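Local coordinates for unknown protein (PDB 2NYI), which is of unknown function but carries tandem ACT domains, a fold that in many relatives binds small regulatory ligands such as amino acids, at residues A[117-122]-A[145-150]. Numbering follows the deposited sequence.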
loop_
_atom_site.group_PDB
_atom_site.type_symbol
_atom_site.label_atom_id
_atom_site.label_comp_id
_atom_site.label_asym_id
_atom_site.label_seq_id
_atom_site.Cartn_x
_atom_site.Cartn_y
_atom_site.Cartn_z
ATOM N N LYS A 117 -21.299 8.051 4.355
ATOM C CA LYS A 117 -21.271 9.340 3.645
ATOM C C LYS A 117 -20.732 9.231 2.215
ATOM O O LYS A 117 -20.550 10.246 1.529
ATOM C CB LYS A 117 -20.475 10.374 4.445
ATOM C CG LYS A 117 -21.019 10.634 5.852
ATOM C CD LYS A 117 -22.277 11.501 5.825
ATOM C CE LYS A 117 -23.130 11.268 7.051
ATOM N NZ LYS A 117 -22.367 11.449 8.317
ATOM N N GLY A 118 -20.487 8.001 1.766
ATOM C CA GLY A 118 -20.008 7.725 0.414
ATOM C C GLY A 118 -18.573 8.150 0.108
ATOM O O GLY A 118 -18.213 8.365 -1.063
ATOM N N ALA A 119 -17.761 8.275 1.153
ATOM C CA ALA A 119 -16.350 8.619 1.022
ATOM C C ALA A 119 -15.580 7.404 0.530
ATOM O O ALA A 119 -15.821 6.273 1.003
ATOM C CB ALA A 119 -15.786 9.115 2.365
ATOM N N ASN A 120 -14.681 7.609 -0.432
ATOM C CA ASN A 120 -13.775 6.540 -0.835
ATOM C C ASN A 120 -12.430 6.713 -0.150
ATOM O O ASN A 120 -11.948 7.821 0.010
ATOM C CB ASN A 120 -13.576 6.481 -2.347
ATOM C CG ASN A 120 -12.883 5.213 -2.786
ATOM O OD1 ASN A 120 -13.415 4.107 -2.631
ATOM N ND2 ASN A 120 -11.683 5.359 -3.341
ATOM N N ILE A 121 -11.851 5.601 0.272
ATOM C CA ILE A 121 -10.550 5.632 0.918
ATOM C C ILE A 121 -9.477 5.418 -0.150
ATOM O O ILE A 121 -9.504 4.420 -0.885
ATOM C CB ILE A 121 -10.459 4.569 2.046
ATOM C CG1 ILE A 121 -11.579 4.782 3.086
ATOM C CG2 ILE A 121 -9.082 4.637 2.722
ATOM C CD1 ILE A 121 -11.627 3.708 4.182
ATOM N N VAL A 122 -8.552 6.368 -0.248
ATOM C CA VAL A 122 -7.513 6.333 -1.271
ATOM C C VAL A 122 -6.215 5.733 -0.712
ATOM O O VAL A 122 -5.506 5.004 -1.418
ATOM C CB VAL A 122 -7.245 7.751 -1.846
ATOM C CG1 VAL A 122 -6.248 7.672 -3.003
ATOM C CG2 VAL A 122 -8.556 8.379 -2.318
ATOM N N VAL A 145 -8.862 10.294 2.127
ATOM C CA VAL A 145 -10.228 9.950 1.724
ATOM C C VAL A 145 -10.759 10.996 0.751
ATOM O O VAL A 145 -10.251 12.112 0.703
ATOM C CB VAL A 145 -11.195 9.834 2.962
ATOM C CG1 VAL A 145 -10.677 8.793 3.961
ATOM C CG2 VAL A 145 -11.425 11.218 3.652
ATOM N N ALA A 146 -11.767 10.623 -0.037
ATOM C CA ALA A 146 -12.332 11.525 -1.029
ATOM C C ALA A 146 -13.846 11.503 -0.948
ATOM O O ALA A 146 -14.468 10.434 -0.917
ATOM C CB ALA A 146 -11.878 11.141 -2.436
ATOM N N PHE A 147 -14.427 12.699 -0.939
ATOM C CA PHE A 147 -15.873 12.848 -0.977
ATOM C C PHE A 147 -16.254 14.249 -1.436
ATOM O O PHE A 147 -15.419 15.174 -1.405
ATOM C CB PHE A 147 -16.498 12.511 0.389
ATOM C CG PHE A 147 -15.977 13.350 1.529
ATOM C CD1 PHE A 147 -16.460 14.641 1.736
ATOM C CD2 PHE A 147 -15.011 12.842 2.403
ATOM C CE1 PHE A 147 -15.993 15.419 2.777
ATOM C CE2 PHE A 147 -14.524 13.612 3.448
ATOM C CZ PHE A 147 -15.025 14.898 3.657
ATOM N N PRO A 148 -17.520 14.420 -1.890
ATOM C CA PRO A 148 -17.971 15.761 -2.298
ATOM C C PRO A 148 -17.852 16.765 -1.165
ATOM O O PRO A 148 -18.375 16.532 -0.064
ATOM C CB PRO A 148 -19.450 15.551 -2.655
ATOM C CG PRO A 148 -19.527 14.091 -3.080
ATOM C CD PRO A 148 -18.548 13.392 -2.127
ATOM N N PHE A 149 -17.189 17.889 -1.438
ATOM C CA PHE A 149 -16.896 18.870 -0.397
ATOM C C PHE A 149 -18.124 19.374 0.390
ATOM O O PHE A 149 -17.982 19.723 1.562
ATOM C CB PHE A 149 -16.064 20.055 -0.930
ATOM C CG PHE A 149 -16.813 20.963 -1.874
ATOM C CD1 PHE A 149 -17.716 21.915 -1.384
ATOM C CD2 PHE A 149 -16.596 20.889 -3.245
ATOM C CE1 PHE A 149 -18.428 22.752 -2.258
ATOM C CE2 PHE A 149 -17.294 21.729 -4.126
ATOM C CZ PHE A 149 -18.213 22.655 -3.631
ATOM N N PRO A 150 -19.321 19.449 -0.248
ATOM C CA PRO A 150 -20.441 19.928 0.589
ATOM C C PRO A 150 -20.729 19.056 1.824
ATOM O O PRO A 150 -21.380 19.528 2.754
ATOM C CB PRO A 150 -21.642 19.867 -0.364
ATOM C CG PRO A 150 -21.039 20.037 -1.738
ATOM C CD PRO A 150 -19.750 19.223 -1.646
#
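At the open end of the beta hairpin made by strands 120-130 and 137-148, in the second four-stranded sheet of the chain, the first strand begins just after helix 106-116. Gly118, with positive phi, is the C' residue of the Schellman motif that ends this helix, and two residues later the chain pairs with the neighbouring strand. Asn120 and Ala146 form an antiparallel hydrogen-bonded pair. Asn120 N donates to Ala146 O at 2.9 Å, and Ala146 N returns a bond to Asn120 O at 2.8 Å; both donors lie in the plane of the carbonyl they meet, and the bonds are moderately bent (N-H...O 154° and 151°). Beside its N-H bond each oxygen takes a weaker CA-H contact, Ala119 CA to Ala146 O at 3.3 Å and Val145 CA to Asn120 O at 3.2 Å. On the helix-facing side, Ala119 CB meets Phe147 CD2 obliquely at 3.8 Å. The Phe147 ring also stacks with Tyr94 and touches Val155 of helix 152-166. Ile121 and Val145, a non-hydrogen-bonded pair, point to this same face; Ile121 CG1 approaches Val145 CG1 at 4.2 Å, and both residues rest on Leu114. The other face carries Asn120 and Ala146, where Val122 CG2 reaches Ala146 CB at 4.3 Å and Asn120 ND2 makes a weak hydrogen bond to Asp14 of the second subunit. The helix leading into the second strand, which pairs with the third in a sheet of order 2-3-1-4, belongs to the βαββαβ ferredoxin-like fold of ACT domains.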